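Serpin-12 (Manduca sexta, PDB 6CJ7) is a serpin, a serine protease inhibitor that controls the prophenoloxidase activation system in larval hemolymph. Local coordinates at residues N57-D60 with E61-A65; F77-V80 with N81-Q85; D158-G161 with N162-M165; S251-M254 with E255-A258. All blocks are in the same frame, centred on the assembly; numbering follows the deposited sequence.

Contact 1: N57-D60 with E61-A65; sequences NTLD and EITRA
D60 and R64, one helical turn apart, join through a salt bridge. R64 NE gives its N-H to D60 OD1 over 2.9 Å, in a nearly straight bond. The carboxylate sits at the guanidinium edge, near its plane, but is itself turned so that the two planes stand 70° apart; OD1 is met on its syn side but 29° out of the carboxylate plane. D60 has CG anti to its backbone N (chi1 174°), which lets OD1 and OD2 both lie near R64 NE, and R64 reaches back with an extended chain from CG to NE. With an alanine here R64 NE is likely to lose its carboxylate mate, and the guanidinium would be freer to swing. On another face, L59 O takes two bonds, from T63 N at 2.9 Å and from T63 OG1, also at 2.9 Å; they come from opposite sides of the carbonyl plane. The T58 and I62 side chains lie side by side, T58 CG2 4.0 Å from I62 CD1. Further out, Q51 of helix 40-51 bonds T63 OG1, while T58 OG1 is held by E301 N and E61 OE1 by S294 OG. I295 backs the T58 and I62 side chains. All this is dressed on the ordinary backbone ladder of an alpha-helix, and the acid-base pair spaced four residues apart is a classic intrahelical i, i+4 salt bridge.

Contact 2: F77-V80 with N81-Q85; sequences FKKV and NEEIQ
Two lysines bridge forward to two glutamates, K78 to E82 and K79 to E83, each pair four residues apart. K78 NZ donates to E82 OE2 at 2.8 Å, approaching from the syn side and 21° out of the carboxylate plane. The K78 chain starts with CG anti to the backbone N (chi1 -178°), runs straight, and turns only at its last torsion, which bends NZ across onto the acid; its CE also lies close to E82 OE2, at 3.3 Å. In the second pair the two chains run side by side and point the same way. K79 NZ meets E83 OE1 at 2.9 Å, here from the anti side and 32° out of the carboxylate plane, and packs 3.4 Å from E83 CG. E83 is folded at its second torsion, and its other oxygen, OE2, forms a salt bridge with K86, so this acid is shared between K79 and K86, the latter just past the end of the helix.

The apolar part is small: V80 CG1 and I84 CD1 approach to 4.2 Å, their side chains crossing at a slant. Backbone bonds of the usual alpha-helical kind tie the turn together, with N81 N to F77 O and I84 N to V80 O at its two ends.

Of the four charged residues, K78, K79 and E82 are at least partly exposed, while E83 is buried. Another side of helix 70-85 meets helix 40-51: F77 rests on T44 and I45, and V80 and N81 lean on F41. N81 ND2 also bonds N118 O at the end of helix 109-118.

Contact 3: D158-G161 with N162-M165; sequences DLSG and NTQM
T163 N stands over one face of the flat S160 carbonyl group: it donates to S160 O at 3.0 Å, yet lies 61° out of the carbonyl plane and so is not on a lone pair. This bond from T163 N, oblique at the carbonyl, closes a type I beta turn from S160 to T163, with G161 and N162 at the corners.

Two hydroxyls add bonds to the turn. S160 OG sits between its own backbone N and carbonyl carbon (chi1 70°), and from there it accepts from N162 N at 3.2 Å, an ST turn overlaid on the beta turn. The side chain of N162 comes close to the same hydroxyl, its CB 3.7 Å from S160 OG. T163 OG1 works in the reverse direction along the chain, accepting from S160 N at 2.9 Å in a fairly straight bond (155°), so the two ends of the turn are bonded twice. T163 OG1 also lies 3.4 Å from L159 CA, against the strand-like approach to the turn. Were S160 a valine, the backbone N-H of N162 would probably go without its side-chain acceptor and the corner of the turn would be less firmly fixed.

The loop connects helix 131-145 to strand 165-174. L159 packs against P131, A134 and A135 of that helix, while T163 touches F128. Beyond the turn, Q164 pairs with S102 of strand 92-102, and M165 bonds to S316 and S317 as strand 165-174 begins beside strand 317-326.

Contact 4: S251-M254 with E255-A258; sequences SLSM and EDVA
D256 OD2 is approached by both the backbone and the hydroxyl of S253. S253 N donates to D256 OD2 at 3.3 Å, on its anti side and 24° out of the carboxylate plane. In return S253 OG accepts from D256 N, at 3.0 Å and a good angle (160°). These two N-H bonds make a capping box: S253 is the N-cap of helix 254-260, and D256, three residues on, closes the ring back to it. The bond from S253 OG to D256 OD2, 2.9 Å long, is a weak extra. S253 holds OG between its backbone N and carbonyl carbon (chi1 75°), the rotation that brings the oxygen over the first turn. The regular backbone bonds start at once, V257 N to S253 O and A258 N to M254 O.

Just outside the cap, L252 CD2 touches V257 CG2 at 3.8 Å, the two side chains meeting at about a right angle. L252, the residue just before the N-cap, packed on V257, the fourth after the N-cap, forms the hydrophobic staple that often accompanies a capping box. M254 bends back so that its CE also touches V257 CG2, at 3.8 Å, lying alongside it. V257 continues onto I362 and W364 of strand 359-365, and M254 onto P371 and M374 of strand 370-377.

First-turn N-H groups have no acceptor one turn back in the helix; here S253 OG serves D256 N, and the negative D256 lies at the helix N-terminus, where the helix dipole would be expected to stabilise its charge.

In the fold
Contacts 1 and 2 lie inside successive helices, 56-66 and 70-85, which both touch helix 40-51; contact 1 has one salt bridge and contact 2 two, beside side chains that pack on neighbouring parts. Contacts 3 and 4 deal with chain direction instead: a turn ahead of strand 165-174 and the start of helix 254-260, built on side-chain oxygens, hydroxyl in contact 3 and hydroxyl plus carboxylate in contact 4, meeting backbone N-H groups. They stand on opposite sides of the chain's centre, with their own centres about 39 Å apart. Contact 3 is the most peripheral, while contacts 2 and 4 are centred nearer the middle of the chain, about 16 Å from it. None is wholly buried, and no two touch.

Contact 1: N57-D60 with E61-A65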
loop_
_atom_site.group_PDB
_atom_site.type_symbol
_atom_site.label_atom_id
_atom_site.label_comp_id
_atom_site.label_asym_id
_atom_site.label_seq_id
_atom_site.Cartn_x
_atom_site.Cartn_y
_atom_site.Cartn_z
ATOM N N ASN A 57 8.905 -12.707 23.115
ATOM C CA ASN A 57 9.679 -11.639 22.488
ATOM C C ASN A 57 9.129 -11.255 21.117
ATOM O O ASN A 57 9.232 -10.090 20.717
ATOM C CB ASN A 57 11.150 -12.044 22.364
ATOM C CG ASN A 57 11.989 -10.974 21.683
ATOM O OD1 ASN A 57 12.589 -11.212 20.630
ATOM N ND2 ASN A 57 12.018 -9.780 22.269
ATOM N N THR A 58 8.543 -12.206 20.382
ATOM C CA THR A 58 7.959 -11.875 19.083
ATOM C C THR A 58 6.764 -10.946 19.238
ATOM O O THR A 58 6.608 -9.984 18.474
ATOM C CB THR A 58 7.554 -13.159 18.354
ATOM O OG1 THR A 58 8.708 -14.014 18.257
ATOM C CG2 THR A 58 7.022 -12.868 16.946
ATOM N N LEU A 59 5.896 -11.239 20.200
ATOM C CA LEU A 59 4.764 -10.361 20.473
ATOM C C LEU A 59 5.237 -8.976 20.889
ATOM O O LEU A 59 4.668 -7.962 20.466
ATOM C CB LEU A 59 3.889 -10.989 21.559
ATOM C CG LEU A 59 2.679 -10.205 22.092
ATOM C CD1 LEU A 59 1.656 -9.931 20.966
ATOM C CD2 LEU A 59 2.047 -10.971 23.236
ATOM N N ASP A 60 6.285 -8.916 21.715
ATOM C CA ASP A 60 6.824 -7.641 22.178
ATOM C C ASP A 60 7.325 -6.803 21.003
ATOM O O ASP A 60 6.996 -5.615 20.890
ATOM C CB ASP A 60 7.951 -7.896 23.190
ATOM C CG ASP A 60 8.672 -6.617 23.604
ATOM O OD1 ASP A 60 8.067 -5.785 24.310
ATOM O OD2 ASP A 60 9.855 -6.449 23.234
ATOM N N GLU A 61 8.103 -7.422 20.103
ATOM C CA GLU A 61 8.607 -6.719 18.923
ATOM C C GLU A 61 7.472 -6.180 18.071
ATOM O O GLU A 61 7.520 -5.032 17.610
ATOM C CB GLU A 61 9.489 -7.651 18.080
ATOM C CG GLU A 61 10.897 -7.841 18.633
ATOM C CD GLU A 61 11.861 -8.533 17.660
ATOM O OE1 GLU A 61 11.424 -9.029 16.599
ATOM O OE2 GLU A 61 13.072 -8.582 17.969
ATOM N N ILE A 62 6.461 -7.011 17.809
ATOM C CA ILE A 62 5.375 -6.575 16.929
ATOM C C ILE A 62 4.563 -5.470 17.588
ATOM O O ILE A 62 4.187 -4.484 16.940
ATOM C CB ILE A 62 4.492 -7.768 16.545
ATOM C CG1 ILE A 62 5.288 -8.758 15.703
ATOM C CG2 ILE A 62 3.244 -7.297 15.782
ATOM C CD1 ILE A 62 4.551 -10.080 15.491
ATOM N N THR A 63 4.270 -5.618 18.882
ATOM C CA THR A 63 3.489 -4.601 19.581
ATOM C C THR A 63 4.207 -3.255 19.583
ATOM O O THR A 63 3.588 -2.206 19.342
ATOM C CB THR A 63 3.197 -5.088 20.999
ATOM O OG1 THR A 63 2.401 -6.275 20.907
ATOM C CG2 THR A 63 2.445 -4.030 21.774
ATOM N N ARG A 64 5.526 -3.268 19.800
ATOM C CA ARG A 64 6.296 -2.033 19.755
ATOM C C ARG A 64 6.267 -1.419 18.363
ATOM O O ARG A 64 6.191 -0.193 18.220
ATOM C CB ARG A 64 7.740 -2.294 20.186
ATOM C CG ARG A 64 7.866 -2.660 21.655
ATOM C CD ARG A 64 9.267 -3.114 21.979
ATOM N NE ARG A 64 9.421 -3.347 23.406
ATOM C CZ ARG A 64 9.923 -2.448 24.237
ATOM N NH1 ARG A 64 10.327 -1.269 23.766
ATOM N NH2 ARG A 64 10.033 -2.739 25.527
ATOM N N ALA A 65 6.331 -2.253 17.323
ATOM C CA ALA A 65 6.369 -1.727 15.960
ATOM C C ALA A 65 5.026 -1.144 15.553
ATOM O O ALA A 65 4.971 -0.091 14.909
ATOM C CB ALA A 65 6.794 -2.827 14.985
#

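Contact 2: F77-V80 with N81-Q85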
loop_
_atom_site.group_PDB
_atom_site.type_symbol
_atom_site.label_atom_id
_atom_site.label_comp_id
_atom_site.label_asym_id
_atom_site.label_seq_id
_atom_site.Cartn_x
_atom_site.Cartn_y
_atom_site.Cartn_z
ATOM N N PHE A 77 -8.836 -2.943 12.487
ATOM C CA PHE A 77 -8.876 -3.410 11.111
ATOM C C PHE A 77 -10.176 -4.116 10.770
ATOM O O PHE A 77 -10.570 -4.105 9.597
ATOM C CB PHE A 77 -7.644 -4.265 10.813
ATOM C CG PHE A 77 -6.402 -3.439 10.713
ATOM C CD1 PHE A 77 -6.230 -2.563 9.652
ATOM C CD2 PHE A 77 -5.457 -3.453 11.718
ATOM C CE1 PHE A 77 -5.106 -1.768 9.565
ATOM C CE2 PHE A 77 -4.337 -2.651 11.639
ATOM C CZ PHE A 77 -4.161 -1.812 10.564
ATOM N N LYS A 78 -10.901 -4.653 11.757
ATOM C CA LYS A 78 -12.240 -5.130 11.446
ATOM C C LYS A 78 -13.091 -3.991 10.907
ATOM O O LYS A 78 -13.800 -4.155 9.906
ATOM C CB LYS A 78 -12.898 -5.769 12.675
ATOM C CG LYS A 78 -14.292 -6.335 12.390
ATOM C CD LYS A 78 -14.837 -7.091 13.601
ATOM C CE LYS A 78 -16.262 -7.540 13.366
ATOM N NZ LYS A 78 -17.232 -6.517 13.857
ATOM N N LYS A 79 -12.996 -2.811 11.528
ATOM C CA LYS A 79 -13.832 -1.697 11.090
ATOM C C LYS A 79 -13.352 -1.137 9.760
ATOM O O LYS A 79 -14.171 -0.782 8.907
ATOM C CB LYS A 79 -13.868 -0.597 12.142
ATOM C CG LYS A 79 -15.022 0.358 11.906
ATOM C CD LYS A 79 -15.024 1.539 12.854
ATOM C CE LYS A 79 -16.040 2.554 12.379
ATOM N NZ LYS A 79 -15.820 2.832 10.928
ATOM N N VAL A 80 -12.028 -1.047 9.558
ATOM C CA VAL A 80 -11.520 -0.567 8.271
ATOM C C VAL A 80 -12.013 -1.463 7.147
ATOM O O VAL A 80 -12.456 -0.988 6.085
ATOM C CB VAL A 80 -9.981 -0.495 8.300
ATOM C CG1 VAL A 80 -9.432 -0.224 6.886
ATOM C CG2 VAL A 80 -9.522 0.568 9.288
ATOM N N ASN A 81 -11.954 -2.772 7.365
ATOM C CA ASN A 81 -12.422 -3.702 6.349
ATOM C C ASN A 81 -13.933 -3.613 6.162
ATOM O O ASN A 81 -14.423 -3.723 5.036
ATOM C CB ASN A 81 -11.986 -5.116 6.708
ATOM C CG ASN A 81 -10.547 -5.381 6.309
ATOM O OD1 ASN A 81 -10.136 -5.021 5.205
ATOM N ND2 ASN A 81 -9.768 -5.999 7.203
ATOM N N GLU A 82 -14.686 -3.422 7.251
ATOM C CA GLU A 82 -16.126 -3.232 7.128
ATOM C C GLU A 82 -16.455 -2.006 6.291
ATOM O O GLU A 82 -17.373 -2.040 5.460
ATOM C CB GLU A 82 -16.757 -3.113 8.512
ATOM C CG GLU A 82 -17.033 -4.457 9.156
ATOM C CD GLU A 82 -17.344 -4.345 10.637
ATOM O OE1 GLU A 82 -17.354 -3.211 11.164
ATOM O OE2 GLU A 82 -17.592 -5.395 11.270
ATOM N N GLU A 83 -15.728 -0.908 6.496
ATOM C CA GLU A 83 -16.034 0.285 5.716
ATOM C C GLU A 83 -15.704 0.086 4.244
ATOM O O GLU A 83 -16.411 0.620 3.378
ATOM C CB GLU A 83 -15.291 1.510 6.256
ATOM C CG GLU A 83 -15.743 2.003 7.627
ATOM C CD GLU A 83 -17.251 2.220 7.747
ATOM O OE1 GLU A 83 -17.760 2.029 8.868
ATOM O OE2 GLU A 83 -17.926 2.576 6.765
ATOM N N ILE A 84 -14.645 -0.668 3.940
ATOM C CA ILE A 84 -14.344 -0.983 2.545
ATOM C C ILE A 84 -15.461 -1.822 1.931
ATOM O O ILE A 84 -15.961 -1.523 0.840
ATOM C CB ILE A 84 -12.986 -1.701 2.443
ATOM C CG1 ILE A 84 -11.848 -0.723 2.716
ATOM C CG2 ILE A 84 -12.841 -2.347 1.086
ATOM C CD1 ILE A 84 -10.511 -1.415 3.014
ATOM N N GLN A 85 -15.882 -2.879 2.629
ATOM C CA GLN A 85 -16.842 -3.802 2.039
ATOM C C GLN A 85 -18.243 -3.217 1.954
ATOM O O GLN A 85 -19.077 -3.756 1.223
ATOM C CB GLN A 85 -16.833 -5.112 2.824
ATOM C CG GLN A 85 -15.525 -5.850 2.605
ATOM C CD GLN A 85 -15.315 -6.978 3.575
ATOM O OE1 GLN A 85 -14.181 -7.375 3.845
ATOM N NE2 GLN A 85 -16.409 -7.509 4.107
#

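Contact 3: D158-G161 with N162-M165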
loop_
_atom_site.group_PDB
_atom_site.type_symbol
_atom_site.label_atom_id
_atom_site.label_comp_id
_atom_site.label_asym_id
_atom_site.label_seq_id
_atom_site.Cartn_x
_atom_site.Cartn_y
_atom_site.Cartn_z
ATOM N N ASP A 158 11.510 -19.746 -4.483
ATOM C CA ASP A 158 11.459 -19.335 -3.087
ATOM C C ASP A 158 10.856 -20.398 -2.183
ATOM O O ASP A 158 10.823 -20.205 -0.963
ATOM C CB ASP A 158 10.659 -18.038 -2.940
ATOM C CG ASP A 158 11.303 -16.875 -3.658
ATOM O OD1 ASP A 158 12.439 -17.035 -4.149
ATOM O OD2 ASP A 158 10.673 -15.798 -3.724
ATOM N N LEU A 159 10.390 -21.510 -2.740
ATOM C CA LEU A 159 9.653 -22.509 -1.987
ATOM C C LEU A 159 10.383 -23.845 -2.019
ATOM O O LEU A 159 11.066 -24.182 -2.993
ATOM C CB LEU A 159 8.233 -22.676 -2.546
ATOM C CG LEU A 159 7.403 -21.403 -2.737
ATOM C CD1 LEU A 159 6.016 -21.750 -3.245
ATOM C CD2 LEU A 159 7.320 -20.610 -1.442
ATOM N N SER A 160 10.229 -24.608 -0.944
ATOM C CA SER A 160 10.786 -25.946 -0.871
ATOM C C SER A 160 9.983 -26.725 0.157
ATOM O O SER A 160 9.113 -26.174 0.835
ATOM C CB SER A 160 12.273 -25.909 -0.504
ATOM O OG SER A 160 12.443 -25.495 0.842
ATOM N N GLY A 161 10.290 -28.014 0.287
ATOM C CA GLY A 161 9.649 -28.801 1.325
ATOM C C GLY A 161 9.908 -28.285 2.725
ATOM O O GLY A 161 9.178 -28.645 3.657
ATOM N N ASN A 162 10.924 -27.446 2.897
ATOM C CA ASN A 162 11.241 -26.881 4.199
ATOM C C ASN A 162 10.575 -25.531 4.445
ATOM O O ASN A 162 10.710 -24.988 5.546
ATOM C CB ASN A 162 12.759 -26.762 4.356
ATOM C CG ASN A 162 13.419 -28.108 4.637
ATOM O OD1 ASN A 162 13.023 -28.826 5.558
ATOM N ND2 ASN A 162 14.417 -28.460 3.835
ATOM N N THR A 163 9.864 -24.983 3.457
ATOM C CA THR A 163 9.072 -23.775 3.666
ATOM C C THR A 163 8.015 -24.017 4.728
ATOM O O THR A 163 7.322 -25.038 4.707
ATOM C CB THR A 163 8.403 -23.353 2.355
ATOM O OG1 THR A 163 9.428 -23.105 1.388
ATOM C CG2 THR A 163 7.528 -22.100 2.539
ATOM N N GLN A 164 7.891 -23.071 5.656
ATOM C CA GLN A 164 6.929 -23.188 6.744
ATOM C C GLN A 164 5.720 -22.287 6.564
ATOM O O GLN A 164 4.589 -22.716 6.816
ATOM C CB GLN A 164 7.602 -22.879 8.086
ATOM C CG GLN A 164 8.729 -23.855 8.381
ATOM C CD GLN A 164 9.110 -23.895 9.834
ATOM O OE1 GLN A 164 9.877 -24.772 10.252
ATOM N NE2 GLN A 164 8.591 -22.959 10.614
ATOM N N MET A 165 5.919 -21.046 6.118
ATOM C CA MET A 165 4.825 -20.087 6.105
ATOM C C MET A 165 5.121 -19.013 5.071
ATOM O O MET A 165 6.190 -18.405 5.107
ATOM C CB MET A 165 4.633 -19.449 7.492
ATOM C CG MET A 165 3.336 -18.701 7.631
ATOM S SD MET A 165 3.274 -17.758 9.177
ATOM C CE MET A 165 4.164 -18.786 10.309
#

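Contact 4: S251-M254 with E255-A258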
loop_
_atom_site.group_PDB
_atom_site.type_symbol
_atom_site.label_atom_id
_atom_site.label_comp_id
_atom_site.label_asym_id
_atom_site.label_seq_id
_atom_site.Cartn_x
_atom_site.Cartn_y
_atom_site.Cartn_z
ATOM N N SER A 251 9.986 14.411 5.394
ATOM C CA SER A 251 9.422 15.364 6.342
ATOM C C SER A 251 7.911 15.252 6.493
ATOM O O SER A 251 7.365 15.740 7.488
ATOM C CB SER A 251 9.771 16.798 5.920
ATOM O OG SER A 251 9.003 17.210 4.796
ATOM N N LEU A 252 7.228 14.621 5.542
ATOM C CA LEU A 252 5.771 14.664 5.481
ATOM C C LEU A 252 5.160 13.636 6.427
ATOM O O LEU A 252 5.337 12.430 6.235
ATOM C CB LEU A 252 5.308 14.411 4.047
ATOM C CG LEU A 252 3.807 14.493 3.785
ATOM C CD1 LEU A 252 3.320 15.923 3.951
ATOM C CD2 LEU A 252 3.480 13.966 2.392
ATOM N N SER A 253 4.421 14.108 7.429
ATOM C CA SER A 253 3.719 13.211 8.334
ATOM C C SER A 253 2.314 12.921 7.816
ATOM O O SER A 253 1.741 13.686 7.039
ATOM C CB SER A 253 3.644 13.802 9.742
ATOM O OG SER A 253 2.687 14.841 9.813
ATOM N N MET A 254 1.760 11.787 8.252
ATOM C CA MET A 254 0.386 11.471 7.880
ATOM C C MET A 254 -0.618 12.345 8.623
ATOM O O MET A 254 -1.754 12.492 8.159
ATOM C CB MET A 254 0.084 9.989 8.122
ATOM C CG MET A 254 0.784 9.042 7.155
ATOM S SD MET A 254 0.506 9.431 5.405
ATOM C CE MET A 254 2.104 10.097 4.940
ATOM N N GLU A 255 -0.222 12.937 9.753
ATOM C CA GLU A 255 -1.055 13.958 10.374
ATOM C C GLU A 255 -1.143 15.188 9.482
ATOM O O GLU A 255 -2.213 15.796 9.359
ATOM C CB GLU A 255 -0.503 14.319 11.753
ATOM C CG GLU A 255 -0.631 13.197 12.795
ATOM C CD GLU A 255 0.295 12.010 12.531
ATOM O OE1 GLU A 255 1.401 12.212 11.982
ATOM O OE2 GLU A 255 -0.092 10.871 12.869
ATOM N N ASP A 256 -0.027 15.565 8.848
ATOM C CA ASP A 256 -0.059 16.617 7.834
ATOM C C ASP A 256 -1.005 16.246 6.701
ATOM O O ASP A 256 -1.840 17.057 6.277
ATOM C CB ASP A 256 1.342 16.866 7.270
ATOM C CG ASP A 256 2.279 17.514 8.265
ATOM O OD1 ASP A 256 1.830 18.400 9.024
ATOM O OD2 ASP A 256 3.473 17.142 8.273
ATOM N N VAL A 257 -0.876 15.022 6.189
ATOM C CA VAL A 257 -1.709 14.585 5.072
ATOM C C VAL A 257 -3.184 14.626 5.455
ATOM O O VAL A 257 -4.021 15.123 4.691
ATOM C CB VAL A 257 -1.274 13.184 4.597
ATOM C CG1 VAL A 257 -2.202 12.683 3.497
ATOM C CG2 VAL A 257 0.157 13.232 4.074
ATOM N N ALA A 258 -3.524 14.128 6.648
ATOM C CA ALA A 258 -4.922 14.157 7.077
ATOM C C ALA A 258 -5.473 15.579 7.084
ATOM O O ALA A 258 -6.627 15.803 6.703
ATOM C CB ALA A 258 -5.065 13.518 8.459
#